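DNA repair protein rhp9/CRB2 (Schizosaccharomyces pombe, PDB 2FHD) probably acts in DNA repair by using its tandem tudor domains to recognise methylated histone H4. Local coordinates at residues 6-11 with 95-101; 24-30 with 42-47; 70-76 with 117-123. One frame throughout, in Å; residues are numbered along the deposited sequence.

Interaction 1: residues 6-11 with 95-101. With PO4 (phosphate ion), chain F.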
loop_
_atom_site.group_PDB
_atom_site.type_symbol
_atom_site.label_atom_id
_atom_site.label_comp_id
_atom_site.label_asym_id
_atom_site.label_seq_id
_atom_site.Cartn_x
_atom_site.Cartn_y
_atom_site.Cartn_z
ATOM N N ARG A 6 -10.624 -9.972 -5.383
ATOM C CA ARG A 6 -10.837 -10.199 -6.795
ATOM C C ARG A 6 -11.500 -11.582 -6.888
ATOM O O ARG A 6 -11.459 -12.344 -5.925
ATOM C CB ARG A 6 -9.485 -10.224 -7.520
ATOM C CG ARG A 6 -8.729 -8.926 -7.609
ATOM C CD ARG A 6 -9.500 -7.922 -8.571
ATOM N NE ARG A 6 -8.850 -6.625 -8.756
ATOM C CZ ARG A 6 -8.783 -5.630 -7.847
ATOM N NH1 ARG A 6 -9.270 -5.783 -6.607
ATOM N NH2 ARG A 6 -8.153 -4.469 -8.153
ATOM N N SER A 7 -12.108 -11.924 -8.024
ATOM C CA SER A 7 -12.640 -13.278 -8.240
ATOM C C SER A 7 -11.479 -14.296 -8.265
ATOM O O SER A 7 -10.346 -13.929 -8.611
ATOM C CB SER A 7 -13.348 -13.310 -9.607
ATOM O OG SER A 7 -13.638 -14.661 -10.018
ATOM N N PHE A 8 -11.771 -15.564 -7.983
ATOM C CA PHE A 8 -10.788 -16.663 -8.030
ATOM C C PHE A 8 -10.198 -16.829 -9.437
ATOM O O PHE A 8 -9.062 -17.229 -9.582
ATOM C CB PHE A 8 -11.384 -18.011 -7.521
ATOM C CG PHE A 8 -12.479 -18.613 -8.432
ATOM C CD1 PHE A 8 -13.821 -18.379 -8.186
ATOM C CD2 PHE A 8 -12.146 -19.417 -9.511
ATOM C CE1 PHE A 8 -14.789 -18.962 -8.981
ATOM C CE2 PHE A 8 -13.111 -20.019 -10.311
ATOM C CZ PHE A 8 -14.427 -19.795 -10.056
ATOM N N LYS A 9 -11.000 -16.510 -10.440
ATOM C CA LYS A 9 -10.606 -16.490 -11.857
ATOM C C LYS A 9 -9.396 -15.550 -12.167
ATOM O O LYS A 9 -8.718 -15.759 -13.143
ATOM C CB LYS A 9 -11.847 -16.101 -12.665
ATOM C CG LYS A 9 -12.833 -17.253 -12.697
ATOM C CD LYS A 9 -14.285 -16.853 -12.976
ATOM C CE LYS A 9 -15.114 -18.072 -13.530
ATOM N NZ LYS A 9 -16.547 -17.748 -13.997
ATOM N N ASN A 10 -9.147 -14.552 -11.302
ATOM C CA ASN A 10 -7.901 -13.770 -11.273
ATOM C C ASN A 10 -6.622 -14.429 -10.678
ATOM O O ASN A 10 -5.549 -13.801 -10.682
ATOM C CB ASN A 10 -8.081 -12.453 -10.535
ATOM C CG ASN A 10 -9.014 -11.519 -11.274
ATOM O OD1 ASN A 10 -10.093 -11.935 -11.674
ATOM N ND2 ASN A 10 -8.584 -10.253 -11.494
ATOM N N ARG A 11 -6.729 -15.661 -10.194
ATOM C CA ARG A 11 -5.531 -16.357 -9.728
ATOM C C ARG A 11 -4.565 -16.728 -10.859
ATOM O O ARG A 11 -4.951 -17.357 -11.863
ATOM C CB ARG A 11 -5.929 -17.590 -8.902
ATOM C CG ARG A 11 -6.768 -17.261 -7.647
ATOM C CD ARG A 11 -5.920 -16.506 -6.594
ATOM N NE ARG A 11 -4.987 -17.392 -5.939
ATOM C CZ ARG A 11 -3.993 -16.965 -5.179
ATOM N NH1 ARG A 11 -3.812 -15.677 -5.070
ATOM N NH2 ARG A 11 -3.167 -17.817 -4.549
ATOM N N LEU A 95 -9.046 -16.439 -1.115
ATOM C CA LEU A 95 -8.317 -16.350 -2.371
ATOM C C LEU A 95 -6.926 -17.049 -2.383
ATOM O O LEU A 95 -6.572 -17.722 -3.332
ATOM C CB LEU A 95 -8.123 -14.868 -2.706
ATOM C CG LEU A 95 -8.361 -14.339 -4.082
ATOM C CD1 LEU A 95 -9.456 -15.099 -4.864
ATOM C CD2 LEU A 95 -8.660 -12.839 -3.964
ATOM N N ILE A 96 -6.153 -16.884 -1.320
ATOM C CA ILE A 96 -4.827 -17.517 -1.273
ATOM C C ILE A 96 -4.886 -19.082 -1.256
ATOM O O ILE A 96 -3.909 -19.721 -1.552
ATOM C CB ILE A 96 -3.894 -16.895 -0.163
ATOM C CG1 ILE A 96 -4.482 -16.999 1.232
ATOM C CG2 ILE A 96 -3.766 -15.354 -0.295
ATOM C CD1 ILE A 96 -3.638 -16.152 2.208
ATOM N N ALA A 97 -6.050 -19.668 -0.998
ATOM C CA ALA A 97 -6.219 -21.129 -0.844
ATOM C C ALA A 97 -6.536 -21.795 -2.186
ATOM O O ALA A 97 -6.297 -22.975 -2.306
ATOM C CB ALA A 97 -7.343 -21.471 0.203
ATOM N N VAL A 98 -7.016 -21.034 -3.200
ATOM C CA VAL A 98 -7.504 -21.614 -4.479
ATOM C C VAL A 98 -6.673 -21.242 -5.722
ATOM O O VAL A 98 -5.846 -20.356 -5.675
ATOM C CB VAL A 98 -8.958 -21.226 -4.698
ATOM C CG1 VAL A 98 -9.738 -21.659 -3.528
ATOM C CG2 VAL A 98 -9.135 -19.653 -4.882
ATOM N N ASP A 99 -6.902 -21.918 -6.849
ATOM C CA ASP A 99 -6.341 -21.554 -8.130
ATOM C C ASP A 99 -7.474 -20.959 -8.980
ATOM O O ASP A 99 -8.574 -20.664 -8.453
ATOM C CB ASP A 99 -5.728 -22.803 -8.772
ATOM C CG ASP A 99 -6.793 -23.877 -9.188
ATOM O OD1 ASP A 99 -8.035 -23.715 -8.939
ATOM O OD2 ASP A 99 -6.372 -24.874 -9.827
ATOM N N ALA A 100 -7.250 -20.835 -10.292
ATOM C CA ALA A 100 -8.157 -20.123 -11.167
ATOM C C ALA A 100 -9.465 -20.878 -11.416
ATOM O O ALA A 100 -10.408 -20.332 -11.997
ATOM C CB ALA A 100 -7.494 -19.768 -12.493
ATOM N N LEU A 101 -9.532 -22.136 -11.030
ATOM C CA LEU A 101 -10.808 -22.855 -11.210
ATOM C C LEU A 101 -11.465 -23.123 -9.839
ATOM O O LEU A 101 -12.426 -23.881 -9.717
ATOM C CB LEU A 101 -10.538 -24.191 -11.896
ATOM C CG LEU A 101 -9.852 -24.198 -13.258
ATOM C CD1 LEU A 101 -9.462 -25.624 -13.432
ATOM C CD2 LEU A 101 -10.902 -23.718 -14.319
HETATM P P PO4 F . -9.398 -1.710 -5.419
HETATM O O1 PO4 F . -8.214 -2.678 -5.564
HETATM O O2 PO4 F . -9.306 -0.634 -6.506
HETATM O O3 PO4 F . -10.747 -2.415 -5.528
HETATM O O4 PO4 F . -9.363 -1.116 -4.001
HETATM O O HOH W 1 -3.435 -20.567 -4.369
#
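R11 runs from the backbone of D99 to the carbonyls of V98 and L95, crossing from the 6-11 segment into the loop 95-101. CB packs on the backbone of D99, and CG passes beside V98 O. CD lies 3.5 Å from L95 O and also brushes L95 CG. Near -70° at both chi2 and chi3, the chain is folded back rather than extended, which brings the guanidinium down among the carbonyls of the loop. NE donates to V98 O at 3.1 Å with an N-H...O angle of 157°, and that oxygen lies close to the guanidinium plane. L95 O instead sits above the plane, 3.1 Å from NE, at too poor an angle for a hydrogen bond. NH2 donates to a water at 2.8 Å, which in turn gives its protons to I96 O and V98 O. NH1 bonds to the hydroxyl of T27, while NH2 also forms a salt bridge with D47.

Next door, F8 lays its CB against V98 CG2 at 3.8 Å. Its ring turns one edge to A100 O, which is 3.2 Å from CD2, and the CA-H of A100 points almost straight at F8 O. L95 CD1 tucks under F8 CA, and L95 CD2 sits 3.5 Å from R6 O. The side chain of R6 itself leads away: NE bonds to V29 O and NH2 donates to a phosphate oxygen, O1, at 3.1 Å, an ion also bound by K146.

The chemistry is that of a buried arginine joining two tudor domains: V98 O and the water on the second domain's side, T27 OG1 and the D47 carboxylate on the first, together satisfy the cation and fix the rotation of its guanidinium.

Interaction 2: residues 24-30 with 42-47. With PO4 (phosphate ion), chain E.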
loop_
_atom_site.group_PDB
_atom_site.type_symbol
_atom_site.label_atom_id
_atom_site.label_comp_id
_atom_site.label_asym_id
_atom_site.label_seq_id
_atom_site.Cartn_x
_atom_site.Cartn_y
_atom_site.Cartn_z
ATOM N N TYR A 24 5.129 -18.040 -8.546
ATOM C CA TYR A 24 4.320 -18.361 -7.379
ATOM C C TYR A 24 2.859 -18.033 -7.625
ATOM O O TYR A 24 2.558 -17.197 -8.499
ATOM C CB TYR A 24 4.790 -17.575 -6.150
ATOM C CG TYR A 24 6.130 -17.971 -5.603
ATOM C CD1 TYR A 24 6.280 -19.010 -4.714
ATOM C CD2 TYR A 24 7.267 -17.270 -5.960
ATOM C CE1 TYR A 24 7.574 -19.369 -4.222
ATOM C CE2 TYR A 24 8.500 -17.575 -5.480
ATOM C CZ TYR A 24 8.672 -18.626 -4.617
ATOM O OH TYR A 24 9.983 -18.872 -4.134
ATOM N N PRO A 25 1.951 -18.603 -6.802
ATOM C CA PRO A 25 0.503 -18.205 -6.818
ATOM C C PRO A 25 0.309 -16.693 -6.499
ATOM O O PRO A 25 0.920 -16.160 -5.579
ATOM C CB PRO A 25 -0.120 -19.113 -5.726
ATOM C CG PRO A 25 0.803 -20.336 -5.651
ATOM C CD PRO A 25 2.201 -19.675 -5.801
ATOM N N ALA A 26 -0.547 -15.999 -7.243
ATOM C CA ALA A 26 -0.760 -14.601 -6.947
ATOM C C ALA A 26 -2.171 -14.340 -7.449
ATOM O O ALA A 26 -2.793 -15.213 -8.102
ATOM C CB ALA A 26 0.228 -13.814 -7.701
ATOM N N THR A 27 -2.670 -13.146 -7.170
ATOM C CA THR A 27 -3.884 -12.603 -7.752
ATOM C C THR A 27 -3.550 -11.484 -8.758
ATOM O O THR A 27 -2.765 -10.563 -8.470
ATOM C CB THR A 27 -4.690 -12.066 -6.590
ATOM O OG1 THR A 27 -4.986 -13.179 -5.729
ATOM C CG2 THR A 27 -6.042 -11.427 -7.030
ATOM N N LEU A 28 -4.074 -11.605 -9.974
ATOM C CA LEU A 28 -4.060 -10.508 -10.949
ATOM C C LEU A 28 -4.969 -9.342 -10.440
ATOM O O LEU A 28 -6.193 -9.503 -10.287
ATOM C CB LEU A 28 -4.524 -10.996 -12.337
ATOM C CG LEU A 28 -4.550 -9.992 -13.517
ATOM C CD1 LEU A 28 -3.285 -9.161 -13.524
ATOM C CD2 LEU A 28 -4.841 -10.620 -14.908
ATOM N N VAL A 29 -4.338 -8.207 -10.179
ATOM C CA VAL A 29 -4.952 -7.099 -9.511
ATOM C C VAL A 29 -5.493 -6.072 -10.553
ATOM O O VAL A 29 -6.640 -5.592 -10.447
ATOM C CB VAL A 29 -3.923 -6.442 -8.481
ATOM C CG1 VAL A 29 -4.480 -5.150 -7.955
ATOM C CG2 VAL A 29 -3.661 -7.302 -7.307
ATOM N N ALA A 30 -4.713 -5.797 -11.603
ATOM C CA ALA A 30 -5.032 -4.771 -12.562
ATOM C C ALA A 30 -4.023 -4.810 -13.716
ATOM O O ALA A 30 -2.831 -5.075 -13.479
ATOM C CB ALA A 30 -4.953 -3.409 -11.881
ATOM N N TYR A 42 1.103 -6.070 -15.881
ATOM C CA TYR A 42 0.151 -6.612 -14.865
ATOM C C TYR A 42 0.544 -6.398 -13.439
ATOM O O TYR A 42 1.654 -6.732 -13.031
ATOM C CB TYR A 42 -0.136 -8.112 -15.083
ATOM C CG TYR A 42 -0.711 -8.303 -16.426
ATOM C CD1 TYR A 42 -2.055 -7.955 -16.685
ATOM C CD2 TYR A 42 0.103 -8.698 -17.483
ATOM C CE1 TYR A 42 -2.591 -8.060 -17.990
ATOM C CE2 TYR A 42 -0.418 -8.811 -18.807
ATOM C CZ TYR A 42 -1.758 -8.507 -19.041
ATOM O OH TYR A 42 -2.251 -8.574 -20.342
ATOM N N LYS A 43 -0.352 -5.778 -12.683
ATOM C CA LYS A 43 -0.078 -5.717 -11.310
ATOM C C LYS A 43 -0.644 -7.024 -10.719
ATOM O O LYS A 43 -1.797 -7.393 -10.950
ATOM C CB LYS A 43 -0.635 -4.452 -10.602
ATOM C CG LYS A 43 -0.263 -4.476 -9.096
ATOM C CD LYS A 43 -0.053 -3.118 -8.567
ATOM C CE LYS A 43 -1.002 -2.855 -7.390
ATOM N NZ LYS A 43 -0.664 -1.521 -6.733
ATOM N N VAL A 44 0.191 -7.651 -9.907
ATOM C CA VAL A 44 -0.089 -8.945 -9.341
ATOM C C VAL A 44 0.235 -8.839 -7.840
ATOM O O VAL A 44 1.095 -8.076 -7.428
ATOM C CB VAL A 44 0.804 -9.905 -10.172
ATOM C CG1 VAL A 44 1.965 -10.451 -9.463
ATOM C CG2 VAL A 44 0.071 -10.702 -11.287
ATOM N N GLN A 45 -0.519 -9.583 -7.024
ATOM C CA GLN A 45 -0.279 -9.703 -5.563
ATOM C C GLN A 45 0.064 -11.164 -5.108
ATOM O O GLN A 45 -0.678 -12.073 -5.312
ATOM C CB GLN A 45 -1.507 -9.201 -4.817
ATOM C CG GLN A 45 -1.224 -8.888 -3.390
ATOM C CD GLN A 45 -2.437 -8.264 -2.678
ATOM O OE1 GLN A 45 -3.607 -8.572 -2.955
ATOM N NE2 GLN A 45 -2.146 -7.391 -1.758
ATOM N N PHE A 46 1.206 -11.360 -4.466
ATOM C CA PHE A 46 1.567 -12.663 -3.929
ATOM C C PHE A 46 0.781 -12.921 -2.626
ATOM O O PHE A 46 0.078 -12.029 -2.113
ATOM C CB PHE A 46 3.088 -12.685 -3.789
ATOM C CG PHE A 46 3.767 -12.690 -5.121
ATOM C CD1 PHE A 46 3.738 -13.860 -5.926
ATOM C CD2 PHE A 46 4.315 -11.504 -5.657
ATOM C CE1 PHE A 46 4.350 -13.873 -7.189
ATOM C CE2 PHE A 46 4.936 -11.498 -6.960
ATOM C CZ PHE A 46 4.960 -12.687 -7.709
ATOM N N ASP A 47 0.860 -14.132 -2.142
ATOM C CA ASP A 47 -0.016 -14.599 -1.051
ATOM C C ASP A 47 0.464 -13.999 0.303
ATOM O O ASP A 47 -0.311 -13.955 1.253
ATOM C CB ASP A 47 -0.136 -16.159 -1.040
ATOM C CG ASP A 47 -0.976 -16.697 -2.246
ATOM O OD1 ASP A 47 -1.661 -15.868 -2.922
ATOM O OD2 ASP A 47 -0.978 -17.941 -2.536
HETATM P P PO4 E . 0.035 0.479 -4.114
HETATM O O1 PO4 E . -0.378 1.058 -5.455
HETATM O O2 PO4 E . -0.949 0.876 -3.030
HETATM O O3 PO4 E . 0.087 -1.038 -4.165
HETATM O O4 PO4 E . 1.404 1.043 -3.800
HETATM O O HOH W 2 2.403 -16.468 -3.472
#
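T27 and Q45 pair antiparallel, each N-H bonded to the other's oxygen, and the axes of the segments 24-30 and 42-46 come within 4.4 Å, their directions 135° apart, a strongly twisted hairpin. The bond from Q45 N to T27 O measures 2.8 Å. Beyond L28 the register slips by one: V29 and A30 both face K43, a classic beta bulge. There K43 O takes a good bond from V29 N at 2.8 Å and a weak one from A30 N, while K43 N returns a bond to A30 O.

A26, L28, V44 and F46 share one side of the sheet. The carbon CG of L28 stands opposite its own backbone N (chi1 -179°), and from there CD1 slants across Y42 to reach CD1 of that ring at 3.6 Å. V44 CG1 approaches A26 CB, and CD1 of the F46 ring comes 3.9 Å from Y24 CB with A26 CB equally near. T27, A30, K43 and Q45 point to the other side, where V29 CG2 lies 3.8 Å from Q45 CB. Q45 OE1 accepts a hydrogen bond from the backbone N of S4. K43 leads outward on a chain bent at chi2 and chi3, and NZ gives a hydrogen bond to phosphate O3 at 2.7 Å. Past the last pair, a water joins P25 O to D47 N; D47 OD2 meets P25 CB at 3.5 Å, while OD1 is held by the salt bridge to R11.

The hairpin supplies the central strand, 23-32, and its neighbour 41-46 of the first tudor domain's five-stranded sheet. Strand 11-15 flanks 23-32 on its far edge, and 51-55 flanks 41-46. V44 packs on V12 and A14 and on I59 of strand 59-61, while F46 meets F16 edge-to-face.

Interaction 3: residues 70-76 with 117-123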
loop_
_atom_site.group_PDB
_atom_site.type_symbol
_atom_site.label_atom_id
_atom_site.label_comp_id
_atom_site.label_asym_id
_atom_site.label_seq_id
_atom_site.Cartn_x
_atom_site.Cartn_y
_atom_site.Cartn_z
ATOM N N VAL A 70 6.028 -29.506 -11.227
ATOM C CA VAL A 70 5.957 -28.454 -10.268
ATOM C C VAL A 70 6.713 -28.806 -8.992
ATOM O O VAL A 70 7.118 -29.946 -8.794
ATOM C CB VAL A 70 4.485 -28.177 -9.925
ATOM C CG1 VAL A 70 3.712 -27.845 -11.182
ATOM C CG2 VAL A 70 3.850 -29.412 -9.199
ATOM N N GLN A 71 6.883 -27.843 -8.099
ATOM C CA GLN A 71 7.334 -28.155 -6.739
ATOM C C GLN A 71 6.284 -27.767 -5.757
ATOM O O GLN A 71 5.253 -27.163 -6.134
ATOM C CB GLN A 71 8.636 -27.460 -6.484
ATOM C CG GLN A 71 9.627 -28.126 -7.350
ATOM C CD GLN A 71 10.781 -27.296 -7.739
ATOM O OE1 GLN A 71 11.797 -27.404 -7.117
ATOM N NE2 GLN A 71 10.664 -26.503 -8.805
ATOM N N SER A 72 6.483 -28.175 -4.508
ATOM C CA SER A 72 5.583 -27.769 -3.425
ATOM C C SER A 72 6.480 -27.441 -2.242
ATOM O O SER A 72 7.499 -28.075 -1.998
ATOM C CB SER A 72 4.550 -28.860 -3.090
ATOM O OG SER A 72 4.059 -28.754 -1.778
ATOM N N THR A 73 6.140 -26.336 -1.640
ATOM C CA THR A 73 6.620 -25.855 -0.361
ATOM C C THR A 73 6.710 -26.878 0.867
ATOM O O THR A 73 7.507 -26.691 1.739
ATOM C CB THR A 73 5.690 -24.602 -0.117
ATOM O OG1 THR A 73 6.412 -23.385 -0.342
ATOM C CG2 THR A 73 4.990 -24.630 1.096
ATOM N N ARG A 74 5.925 -27.933 0.883
ATOM C CA ARG A 74 5.940 -28.946 1.869
ATOM C C ARG A 74 6.761 -30.184 1.528
ATOM O O ARG A 74 6.897 -31.077 2.391
ATOM C CB ARG A 74 4.518 -29.419 2.045
ATOM C CG ARG A 74 3.673 -28.236 2.612
ATOM C CD ARG A 74 2.396 -28.744 3.106
ATOM N NE ARG A 74 1.625 -27.689 3.753
ATOM C CZ ARG A 74 0.425 -27.939 4.293
ATOM N NH1 ARG A 74 -0.059 -29.228 4.289
ATOM N NH2 ARG A 74 -0.234 -26.940 4.899
ATOM N N LEU A 75 7.288 -30.252 0.294
ATOM C CA LEU A 75 8.124 -31.358 -0.168
ATOM C C LEU A 75 9.556 -30.881 -0.583
ATOM O O LEU A 75 10.136 -31.430 -1.480
ATOM C CB LEU A 75 7.465 -32.029 -1.368
ATOM C CG LEU A 75 6.008 -32.294 -0.974
ATOM C CD1 LEU A 75 5.209 -32.772 -2.182
ATOM C CD2 LEU A 75 5.892 -33.297 0.219
ATOM N N GLY A 76 10.077 -29.825 0.014
ATOM C CA GLY A 76 11.437 -29.419 -0.284
ATOM C C GLY A 76 11.530 -29.000 -1.739
ATOM O O GLY A 76 10.615 -28.334 -2.256
ATOM N N VAL A 117 -1.605 -32.370 -1.546
ATOM C CA VAL A 117 -1.060 -31.169 -0.920
ATOM C C VAL A 117 -1.998 -29.964 -1.251
ATOM O O VAL A 117 -2.746 -30.034 -2.242
ATOM C CB VAL A 117 0.369 -31.053 -1.495
ATOM C CG1 VAL A 117 0.607 -29.828 -2.346
ATOM C CG2 VAL A 117 1.506 -31.489 -0.490
ATOM N N PRO A 118 -2.021 -28.910 -0.409
ATOM C CA PRO A 118 -2.792 -27.723 -0.802
ATOM C C PRO A 118 -2.188 -27.060 -2.034
ATOM O O PRO A 118 -0.968 -26.976 -2.144
ATOM C CB PRO A 118 -2.684 -26.784 0.397
ATOM C CG PRO A 118 -2.360 -27.725 1.613
ATOM C CD PRO A 118 -1.387 -28.743 0.923
ATOM N N ILE A 119 -3.044 -26.639 -2.964
ATOM C CA ILE A 119 -2.693 -25.981 -4.223
ATOM C C ILE A 119 -1.864 -24.667 -3.895
ATOM O O ILE A 119 -0.908 -24.303 -4.650
ATOM C CB ILE A 119 -4.081 -25.733 -4.978
ATOM C CG1 ILE A 119 -4.201 -26.268 -6.439
ATOM C CG2 ILE A 119 -4.640 -24.388 -4.730
ATOM C CD1 ILE A 119 -3.071 -26.085 -7.149
ATOM N N SER A 120 -2.145 -24.000 -2.760
ATOM C CA SER A 120 -1.428 -22.736 -2.386
ATOM C C SER A 120 0.075 -22.907 -2.124
ATOM O O SER A 120 0.841 -21.919 -2.099
ATOM C CB SER A 120 -2.018 -22.123 -1.115
ATOM O OG SER A 120 -1.811 -22.965 0.048
ATOM N N THR A 121 0.494 -24.162 -1.999
ATOM C CA THR A 121 1.877 -24.609 -1.677
ATOM C C THR A 121 2.728 -24.779 -3.002
ATOM O O THR A 121 3.946 -24.870 -3.007
ATOM C CB THR A 121 1.600 -25.950 -0.897
ATOM O OG1 THR A 121 1.947 -25.915 0.497
ATOM C CG2 THR A 121 1.855 -27.139 -1.616
ATOM N N ILE A 122 2.066 -24.786 -4.143
ATOM C CA ILE A 122 2.754 -24.878 -5.422
ATOM C C ILE A 122 3.689 -23.739 -5.729
ATOM O O ILE A 122 3.400 -22.560 -5.474
ATOM C CB ILE A 122 1.709 -25.030 -6.575
ATOM C CG1 ILE A 122 0.919 -26.327 -6.367
ATOM C CG2 ILE A 122 2.321 -24.947 -8.013
ATOM C CD1 ILE A 122 1.724 -27.648 -6.451
ATOM N N TYR A 123 4.821 -24.078 -6.337
ATOM C CA TYR A 123 5.654 -23.060 -6.978
ATOM C C TYR A 123 6.340 -23.729 -8.128
ATOM O O TYR A 123 6.372 -24.963 -8.188
ATOM C CB TYR A 123 6.628 -22.401 -6.018
ATOM C CG TYR A 123 7.725 -23.310 -5.445
ATOM C CD1 TYR A 123 9.029 -23.248 -5.920
ATOM C CD2 TYR A 123 7.439 -24.231 -4.415
ATOM C CE1 TYR A 123 10.053 -24.072 -5.388
ATOM C CE2 TYR A 123 8.446 -25.061 -3.877
ATOM C CZ TYR A 123 9.753 -24.957 -4.363
ATOM O OH TYR A 123 10.741 -25.770 -3.809
#
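Y123 lays the face of its ring under Q71. CB of Q71 stands 3.7 Å from the ring centroid, 21° off the normal, a CH-pi contact. With chi1 at 66°, CG of Y123 sits between its own N and carbonyl carbon, and the ring reaches back along the other strand. Its OH donates to G76 O at 3.0 Å, from above that carbonyl's plane; the tyrosine thus reaches past the type I turn S72-L75 to the residue that follows it. T73 N lies at the ring's edge, in its plane. A phenylalanine here would lack the hydroxyl, which is likely to leave G76 O without this partner and the chain just after the turn less firmly held.

The backbones of Q71 and Y123 form an antiparallel hydrogen-bonded pair, Q71 N to Y123 O measuring 2.9 Å. Just past the paired strands, T121 O accepts from T73 N at 3.0 Å. T121 OG1 meets T73 CG2 at 3.4 Å, and R74 passes beside it to lay one face of its guanidinium on P118.

A short 3-10 turn, 119-121, leads into strand 122-123, as in SH3-like barrels. That strand closes one edge of the second tudor domain's sheet against 69-72, which has 80-86 on its other side. V117 and I122 pack on V106 of strand 105-110, and the Y123 ring meets F22 edge-to-face.

How the interactions relate
The chain runs 6-11, 24-30, 42-47, 70-76, 95-101, 117-123. Interaction 2 is therefore nested inside the loop closed by interaction 1, whereas interactions 1 and 3 alternate. Interactions 2 and 3 each belong to one tudor domain and its own five-stranded antiparallel sheet, their centres about 18 Å apart. Interaction 1 bridges the two domains, its centre about 10 Å from that of interaction 2 and 16 Å from that of interaction 3. It meets interaction 2 where N10 O bonds to L28 N, and interaction 3 where I119 packs on the 95-101 loop. P25 and Y24 also touch I122 and Y123 directly. The two barrels thus pack as one unit, consistent with tandem tudor domains acting together on a histone tail.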